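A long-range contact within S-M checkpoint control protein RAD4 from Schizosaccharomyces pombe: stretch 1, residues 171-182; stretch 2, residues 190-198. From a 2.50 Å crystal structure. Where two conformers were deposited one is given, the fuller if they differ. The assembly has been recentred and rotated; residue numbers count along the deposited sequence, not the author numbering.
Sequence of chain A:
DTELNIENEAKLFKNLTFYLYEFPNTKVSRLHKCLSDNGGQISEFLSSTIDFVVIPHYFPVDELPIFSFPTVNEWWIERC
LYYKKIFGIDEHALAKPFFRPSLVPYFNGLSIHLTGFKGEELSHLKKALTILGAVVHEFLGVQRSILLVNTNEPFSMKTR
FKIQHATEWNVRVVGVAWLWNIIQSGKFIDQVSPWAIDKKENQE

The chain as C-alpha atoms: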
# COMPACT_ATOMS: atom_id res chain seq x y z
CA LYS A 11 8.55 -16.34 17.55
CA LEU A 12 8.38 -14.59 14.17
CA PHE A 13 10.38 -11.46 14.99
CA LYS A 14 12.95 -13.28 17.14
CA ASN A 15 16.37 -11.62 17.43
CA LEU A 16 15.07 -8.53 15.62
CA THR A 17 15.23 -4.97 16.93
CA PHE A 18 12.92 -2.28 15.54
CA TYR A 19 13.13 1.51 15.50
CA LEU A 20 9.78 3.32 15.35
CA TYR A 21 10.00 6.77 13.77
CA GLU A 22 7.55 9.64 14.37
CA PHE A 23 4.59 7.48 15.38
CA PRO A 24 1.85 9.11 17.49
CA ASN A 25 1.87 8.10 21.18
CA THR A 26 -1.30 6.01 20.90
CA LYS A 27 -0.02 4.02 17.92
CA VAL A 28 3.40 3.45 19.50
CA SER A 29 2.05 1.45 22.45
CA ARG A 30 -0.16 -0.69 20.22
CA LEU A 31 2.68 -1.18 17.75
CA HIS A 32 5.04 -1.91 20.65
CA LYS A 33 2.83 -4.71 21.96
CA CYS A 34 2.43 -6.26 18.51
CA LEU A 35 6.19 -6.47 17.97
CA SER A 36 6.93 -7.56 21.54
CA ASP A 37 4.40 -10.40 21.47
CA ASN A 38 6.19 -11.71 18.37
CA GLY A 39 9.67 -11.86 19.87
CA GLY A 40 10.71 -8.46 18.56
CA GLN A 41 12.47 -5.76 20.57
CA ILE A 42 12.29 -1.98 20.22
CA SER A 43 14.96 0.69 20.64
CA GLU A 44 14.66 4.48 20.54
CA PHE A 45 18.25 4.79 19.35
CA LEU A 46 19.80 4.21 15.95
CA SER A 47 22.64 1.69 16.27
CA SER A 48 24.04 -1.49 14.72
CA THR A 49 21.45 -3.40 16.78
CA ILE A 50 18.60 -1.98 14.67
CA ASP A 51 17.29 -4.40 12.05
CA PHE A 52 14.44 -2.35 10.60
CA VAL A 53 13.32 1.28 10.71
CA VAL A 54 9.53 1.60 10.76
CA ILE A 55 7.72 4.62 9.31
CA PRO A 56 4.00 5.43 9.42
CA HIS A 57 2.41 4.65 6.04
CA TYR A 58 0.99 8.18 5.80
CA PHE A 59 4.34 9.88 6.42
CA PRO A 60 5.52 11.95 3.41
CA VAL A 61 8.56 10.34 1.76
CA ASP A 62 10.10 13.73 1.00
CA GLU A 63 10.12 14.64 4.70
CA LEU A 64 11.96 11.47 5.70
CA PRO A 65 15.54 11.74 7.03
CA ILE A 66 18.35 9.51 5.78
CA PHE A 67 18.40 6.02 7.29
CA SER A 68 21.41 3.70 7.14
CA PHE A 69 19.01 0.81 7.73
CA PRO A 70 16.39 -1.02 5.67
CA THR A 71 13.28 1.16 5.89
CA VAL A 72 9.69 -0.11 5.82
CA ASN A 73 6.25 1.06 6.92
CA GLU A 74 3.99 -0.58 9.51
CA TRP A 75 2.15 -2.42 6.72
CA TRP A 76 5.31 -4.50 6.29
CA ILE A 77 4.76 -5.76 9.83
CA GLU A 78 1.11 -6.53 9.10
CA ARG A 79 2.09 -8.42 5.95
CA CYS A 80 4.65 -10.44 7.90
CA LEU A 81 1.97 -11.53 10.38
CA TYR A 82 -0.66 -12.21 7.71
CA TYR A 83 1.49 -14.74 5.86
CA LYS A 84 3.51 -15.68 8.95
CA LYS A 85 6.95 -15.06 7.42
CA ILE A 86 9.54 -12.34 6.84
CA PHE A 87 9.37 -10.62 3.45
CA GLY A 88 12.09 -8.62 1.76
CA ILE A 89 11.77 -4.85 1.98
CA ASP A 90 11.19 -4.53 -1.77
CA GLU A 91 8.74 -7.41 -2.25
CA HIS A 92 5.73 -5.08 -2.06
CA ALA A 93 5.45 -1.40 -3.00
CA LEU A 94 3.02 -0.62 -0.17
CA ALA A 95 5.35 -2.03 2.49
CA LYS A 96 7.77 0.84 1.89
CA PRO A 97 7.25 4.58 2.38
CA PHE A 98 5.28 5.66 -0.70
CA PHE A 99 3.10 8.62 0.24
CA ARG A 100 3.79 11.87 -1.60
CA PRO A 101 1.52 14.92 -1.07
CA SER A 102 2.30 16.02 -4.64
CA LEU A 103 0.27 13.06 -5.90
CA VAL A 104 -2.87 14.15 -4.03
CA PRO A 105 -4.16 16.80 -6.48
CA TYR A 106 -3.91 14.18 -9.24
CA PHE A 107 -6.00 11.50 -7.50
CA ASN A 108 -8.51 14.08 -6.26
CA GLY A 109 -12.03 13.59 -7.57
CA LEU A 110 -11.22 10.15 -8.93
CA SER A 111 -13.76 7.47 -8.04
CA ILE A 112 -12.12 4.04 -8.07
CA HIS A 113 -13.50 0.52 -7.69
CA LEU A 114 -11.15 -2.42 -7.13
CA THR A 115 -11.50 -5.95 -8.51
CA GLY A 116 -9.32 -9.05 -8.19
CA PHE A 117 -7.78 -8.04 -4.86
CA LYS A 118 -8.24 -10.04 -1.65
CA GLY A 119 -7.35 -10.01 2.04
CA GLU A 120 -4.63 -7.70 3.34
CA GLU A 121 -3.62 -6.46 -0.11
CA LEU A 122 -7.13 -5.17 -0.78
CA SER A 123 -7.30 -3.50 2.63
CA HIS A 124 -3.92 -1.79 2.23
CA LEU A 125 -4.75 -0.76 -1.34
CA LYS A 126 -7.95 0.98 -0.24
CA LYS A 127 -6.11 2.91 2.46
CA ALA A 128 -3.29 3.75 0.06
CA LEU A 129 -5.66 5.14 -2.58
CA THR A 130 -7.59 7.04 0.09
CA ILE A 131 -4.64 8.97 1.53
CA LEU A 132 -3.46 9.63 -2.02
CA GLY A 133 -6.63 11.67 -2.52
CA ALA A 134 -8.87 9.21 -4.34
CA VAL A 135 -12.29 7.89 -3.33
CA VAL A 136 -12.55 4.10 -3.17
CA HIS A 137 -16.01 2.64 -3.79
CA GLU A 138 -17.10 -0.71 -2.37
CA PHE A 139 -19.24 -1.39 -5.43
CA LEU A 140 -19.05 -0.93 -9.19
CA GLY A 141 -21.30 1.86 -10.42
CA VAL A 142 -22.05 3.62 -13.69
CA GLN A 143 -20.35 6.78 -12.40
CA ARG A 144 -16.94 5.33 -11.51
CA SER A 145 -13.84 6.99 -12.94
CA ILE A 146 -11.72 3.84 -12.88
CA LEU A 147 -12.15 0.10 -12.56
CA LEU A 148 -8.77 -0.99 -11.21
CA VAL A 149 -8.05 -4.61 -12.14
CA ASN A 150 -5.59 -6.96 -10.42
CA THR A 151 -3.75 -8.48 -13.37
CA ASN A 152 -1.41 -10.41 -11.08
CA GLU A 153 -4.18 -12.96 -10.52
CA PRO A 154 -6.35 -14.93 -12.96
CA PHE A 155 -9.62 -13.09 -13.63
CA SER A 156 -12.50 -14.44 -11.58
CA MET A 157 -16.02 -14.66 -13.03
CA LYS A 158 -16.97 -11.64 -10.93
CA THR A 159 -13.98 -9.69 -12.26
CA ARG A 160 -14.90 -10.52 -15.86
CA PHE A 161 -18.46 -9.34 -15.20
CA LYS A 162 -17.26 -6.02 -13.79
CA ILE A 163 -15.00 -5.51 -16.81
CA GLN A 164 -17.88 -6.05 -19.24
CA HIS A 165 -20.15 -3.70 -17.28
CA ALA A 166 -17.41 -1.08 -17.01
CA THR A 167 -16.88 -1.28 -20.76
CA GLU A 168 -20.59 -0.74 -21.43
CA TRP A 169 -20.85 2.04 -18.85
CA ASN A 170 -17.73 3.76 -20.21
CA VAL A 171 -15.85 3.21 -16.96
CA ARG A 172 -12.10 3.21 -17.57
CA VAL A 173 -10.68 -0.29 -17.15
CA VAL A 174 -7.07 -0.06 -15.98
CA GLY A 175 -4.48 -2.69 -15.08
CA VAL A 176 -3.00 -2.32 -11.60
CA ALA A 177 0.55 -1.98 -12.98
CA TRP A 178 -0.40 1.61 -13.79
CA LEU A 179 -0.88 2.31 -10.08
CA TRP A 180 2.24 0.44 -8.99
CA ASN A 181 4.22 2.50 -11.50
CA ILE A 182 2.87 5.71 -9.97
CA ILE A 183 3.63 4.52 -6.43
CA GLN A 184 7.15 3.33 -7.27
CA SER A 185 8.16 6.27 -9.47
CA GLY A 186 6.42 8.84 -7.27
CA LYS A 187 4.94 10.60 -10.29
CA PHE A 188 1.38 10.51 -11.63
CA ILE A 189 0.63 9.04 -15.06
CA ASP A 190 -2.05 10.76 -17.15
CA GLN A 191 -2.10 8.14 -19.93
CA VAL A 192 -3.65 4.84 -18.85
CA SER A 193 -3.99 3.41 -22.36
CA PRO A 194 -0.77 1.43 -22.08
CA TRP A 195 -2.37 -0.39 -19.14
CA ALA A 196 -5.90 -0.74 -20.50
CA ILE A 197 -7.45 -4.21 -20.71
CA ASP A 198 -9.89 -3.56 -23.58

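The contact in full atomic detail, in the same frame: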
# COMPACT_ATOMS: atom_id res chain seq x y z
N VAL A 171 -16.76 3.09 -18.09
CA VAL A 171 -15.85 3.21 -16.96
C VAL A 171 -14.48 2.73 -17.41
O VAL A 171 -14.35 1.66 -18.00
CB VAL A 171 -16.33 2.38 -15.75
CG1 VAL A 171 -15.32 2.47 -14.61
CG2 VAL A 171 -17.70 2.85 -15.29
N ARG A 172 -13.45 3.53 -17.13
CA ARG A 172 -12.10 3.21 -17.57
C ARG A 172 -11.57 1.96 -16.88
O ARG A 172 -11.48 1.90 -15.65
CB ARG A 172 -11.17 4.40 -17.31
CG ARG A 172 -9.86 4.33 -18.08
CD ARG A 172 -10.10 4.32 -19.58
NE ARG A 172 -10.81 5.52 -20.03
N VAL A 173 -11.23 0.95 -17.68
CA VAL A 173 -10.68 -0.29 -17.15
C VAL A 173 -9.16 -0.27 -17.22
O VAL A 173 -8.58 -0.27 -18.31
CB VAL A 173 -11.22 -1.52 -17.90
CG1 VAL A 173 -10.70 -2.80 -17.27
CG2 VAL A 173 -12.74 -1.50 -17.91
N VAL A 174 -8.51 -0.25 -16.06
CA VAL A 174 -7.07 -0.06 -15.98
C VAL A 174 -6.37 -1.17 -15.20
O VAL A 174 -6.80 -1.53 -14.10
CB VAL A 174 -6.74 1.30 -15.32
CG1 VAL A 174 -5.24 1.52 -15.27
CG2 VAL A 174 -7.42 2.44 -16.05
N GLY A 175 -5.30 -1.71 -15.77
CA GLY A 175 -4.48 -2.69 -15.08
C GLY A 175 -3.77 -2.06 -13.90
O GLY A 175 -3.41 -0.88 -13.94
N VAL A 176 -3.55 -2.84 -12.84
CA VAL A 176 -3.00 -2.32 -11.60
C VAL A 176 -1.55 -1.84 -11.74
O VAL A 176 -1.10 -0.99 -10.97
CB VAL A 176 -3.10 -3.37 -10.46
CG1 VAL A 176 -2.15 -4.53 -10.70
CG2 VAL A 176 -2.83 -2.72 -9.10
N ALA A 177 -0.84 -2.37 -12.74
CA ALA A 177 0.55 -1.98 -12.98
C ALA A 177 0.69 -0.46 -13.11
O ALA A 177 1.68 0.12 -12.68
CB ALA A 177 1.09 -2.67 -14.22
N TRP A 178 -0.33 0.16 -13.69
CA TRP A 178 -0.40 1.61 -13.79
C TRP A 178 -0.25 2.28 -12.43
O TRP A 178 0.48 3.26 -12.28
CB TRP A 178 -1.72 2.03 -14.44
CG TRP A 178 -2.05 3.48 -14.30
CD1 TRP A 178 -1.51 4.51 -15.00
CD2 TRP A 178 -3.00 4.06 -13.39
NE1 TRP A 178 -2.06 5.70 -14.59
CE2 TRP A 178 -2.98 5.45 -13.61
CE3 TRP A 178 -3.86 3.54 -12.42
CZ2 TRP A 178 -3.79 6.33 -12.89
CZ3 TRP A 178 -4.66 4.41 -11.71
CH2 TRP A 178 -4.62 5.79 -11.95
N LEU A 179 -0.94 1.74 -11.43
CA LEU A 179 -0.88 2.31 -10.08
C LEU A 179 0.44 2.01 -9.40
O LEU A 179 1.00 2.88 -8.72
CB LEU A 179 -2.04 1.80 -9.22
CG LEU A 179 -2.04 2.33 -7.79
CD1 LEU A 179 -2.13 3.85 -7.77
CD2 LEU A 179 -3.15 1.71 -6.97
N TRP A 180 0.95 0.79 -9.57
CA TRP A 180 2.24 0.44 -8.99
C TRP A 180 3.35 1.31 -9.56
O TRP A 180 4.28 1.70 -8.85
CB TRP A 180 2.58 -1.04 -9.21
CG TRP A 180 1.61 -2.03 -8.61
CD1 TRP A 180 1.11 -3.14 -9.22
CD2 TRP A 180 1.04 -2.00 -7.29
NE1 TRP A 180 0.26 -3.81 -8.37
CE2 TRP A 180 0.20 -3.13 -7.18
CE3 TRP A 180 1.15 -1.13 -6.20
CZ2 TRP A 180 -0.52 -3.41 -6.02
CZ3 TRP A 180 0.43 -1.41 -5.05
CH2 TRP A 180 -0.39 -2.54 -4.97
N ASN A 181 3.25 1.63 -10.85
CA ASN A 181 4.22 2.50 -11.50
C ASN A 181 4.20 3.91 -10.92
O ASN A 181 5.25 4.54 -10.77
CB ASN A 181 3.98 2.56 -13.01
CG ASN A 181 4.26 1.23 -13.69
OD1 ASN A 181 5.06 0.43 -13.22
ND2 ASN A 181 3.59 1.00 -14.82
N ILE A 182 3.01 4.40 -10.59
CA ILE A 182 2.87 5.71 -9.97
C ILE A 182 3.46 5.70 -8.56
O ILE A 182 4.20 6.61 -8.18
CB ILE A 182 1.39 6.14 -9.91
CG1 ILE A 182 0.84 6.35 -11.33
CG2 ILE A 182 1.23 7.42 -9.10
CD1 ILE A 182 -0.58 6.85 -11.37
N ASP A 190 -0.79 10.33 -16.55
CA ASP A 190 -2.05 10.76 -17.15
C ASP A 190 -2.59 9.77 -18.18
O ASP A 190 -3.81 9.62 -18.33
CB ASP A 190 -1.89 12.13 -17.80
CG ASP A 190 -1.57 13.22 -16.80
OD1 ASP A 190 -1.99 13.08 -15.63
OD2 ASP A 190 -0.90 14.20 -17.17
N GLN A 191 -1.70 9.10 -18.90
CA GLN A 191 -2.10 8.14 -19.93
C GLN A 191 -2.21 6.73 -19.37
O GLN A 191 -1.21 6.13 -18.98
CB GLN A 191 -1.13 8.17 -21.11
CG GLN A 191 -1.22 9.43 -21.96
CD GLN A 191 -0.49 10.61 -21.35
OE1 GLN A 191 0.20 10.48 -20.35
NE2 GLN A 191 -0.65 11.78 -21.96
N VAL A 192 -3.42 6.19 -19.36
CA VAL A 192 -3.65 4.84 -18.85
C VAL A 192 -3.80 3.81 -19.96
O VAL A 192 -3.89 2.61 -19.70
CB VAL A 192 -4.91 4.77 -17.96
CG1 VAL A 192 -4.68 5.54 -16.67
CG2 VAL A 192 -6.12 5.30 -18.71
N SER A 193 -3.82 4.29 -21.21
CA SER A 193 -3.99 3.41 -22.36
C SER A 193 -2.93 2.30 -22.44
O SER A 193 -3.23 1.19 -22.89
CB SER A 193 -4.04 4.21 -23.67
OG SER A 193 -2.90 5.03 -23.83
N PRO A 194 -1.68 2.58 -22.01
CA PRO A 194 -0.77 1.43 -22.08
C PRO A 194 -1.05 0.36 -21.04
O PRO A 194 -0.38 -0.68 -21.04
CB PRO A 194 0.61 2.06 -21.82
CG PRO A 194 0.45 3.49 -22.17
CD PRO A 194 -0.94 3.83 -21.74
N TRP A 195 -2.01 0.59 -20.15
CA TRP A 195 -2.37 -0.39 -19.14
C TRP A 195 -3.85 -0.74 -19.18
O TRP A 195 -4.40 -1.29 -18.23
CB TRP A 195 -1.97 0.10 -17.75
CG TRP A 195 -0.49 0.31 -17.61
CD1 TRP A 195 0.44 -0.63 -17.28
CD2 TRP A 195 0.22 1.53 -17.82
NE1 TRP A 195 1.70 -0.06 -17.26
CE2 TRP A 195 1.59 1.26 -17.59
CE3 TRP A 195 -0.16 2.83 -18.18
CZ2 TRP A 195 2.57 2.24 -17.71
CZ3 TRP A 195 0.82 3.80 -18.30
CH2 TRP A 195 2.17 3.50 -18.06
N ALA A 196 -4.49 -0.42 -20.30
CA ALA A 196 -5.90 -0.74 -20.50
C ALA A 196 -6.06 -2.21 -20.86
O ALA A 196 -5.20 -2.80 -21.50
CB ALA A 196 -6.49 0.14 -21.58
N ILE A 197 -7.17 -2.80 -20.43
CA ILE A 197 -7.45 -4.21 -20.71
C ILE A 197 -8.12 -4.36 -22.08
O ILE A 197 -7.68 -5.17 -22.90
CB ILE A 197 -8.33 -4.86 -19.61
CG1 ILE A 197 -7.46 -5.29 -18.42
CG2 ILE A 197 -9.07 -6.07 -20.15
CD1 ILE A 197 -6.95 -4.15 -17.56
N ASP A 198 -9.17 -3.58 -22.30
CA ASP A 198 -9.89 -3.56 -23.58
C ASP A 198 -10.37 -4.94 -24.01
O ASP A 198 -9.91 -5.49 -25.01
CB ASP A 198 -9.03 -2.93 -24.68
O HOH W 1 -9.35 -1.54 -20.99

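The apolar centre of this contact is built from Trp178, Val192 and Trp195, which bring a helix of the first stretch against the loop of the second. Val192, its CA-to-CB bond pointing toward the first stretch, sets CG1 over one face of the Trp178 indole: CG1 lies 3.5 Å from the centroid of the five-membered ring and only 20° off the ring normal, the geometry of a CH-pi contact. The closest atoms of these two residues, Val192 CG1 and Trp178 NE1, are 3.3 Å apart. On the same valine, CB packs 3.9 Å from CG2 of Val174, and CG2 reaches within 3.9 Å of CG of Arg172, so a single residue touches both the strand and the helix that follows it.

Trp195 has the largest area covered in the contact, 106 of the 522 Å² summed over both sides. With chi1 at -62° (m), its ring lies against Ala177 and Trp178. The backbone N of Trp178 sits over one ring face, 3.8 Å from Trp195 CD1, and CB of Trp178 is 3.8 Å from Trp195 CG. Ala177 CB approaches CD1 of Trp195 to 3.7 Å. The two indoles do not stack: the five-membered ring of Trp178 and the six-membered ring of Trp195 have centroids 5.6 Å apart and planes inclined at 53°, an oblique arrangement in which Trp195 CE3 meets the edge of the Trp178 ring.

Toward the strand, the contact becomes mainly a backbone one. Val174 and Ala196 form a single beta bridge, with CA atoms 4.7 Å apart. Next to it, Gly175 N donates to Trp195 O at 2.7 Å with an N-H...O angle of 167°, a short and nearly linear bond and the one direct hydrogen bond between the stretches. An ideal CB on Gly175 would lie 3.1 Å from Trp195 O, so the close approach leaves little room at this position. Ile197 CD1 also comes within 3.4 Å of Gly175 N, while Ile197 CB packs 3.9 Å from Val173 CG1.

At the polar edge, Val173 O receives a CA-H...O contact from Ala196 CA at 3.5 Å, with an angle of 150° at the hydrogen. Water 1 extends the link: it donates to Val173 O at 3.1 Å and accepts from Asp198 N at 2.4 Å, joining the two backbones through solvent, though so short a distance at a poorly ordered residue should be read with caution. At the helix side, Asn181 ND2 lies 3.3 Å from Trp195 NE1, but both atoms are donors, so their proximity is not a hydrogen bond.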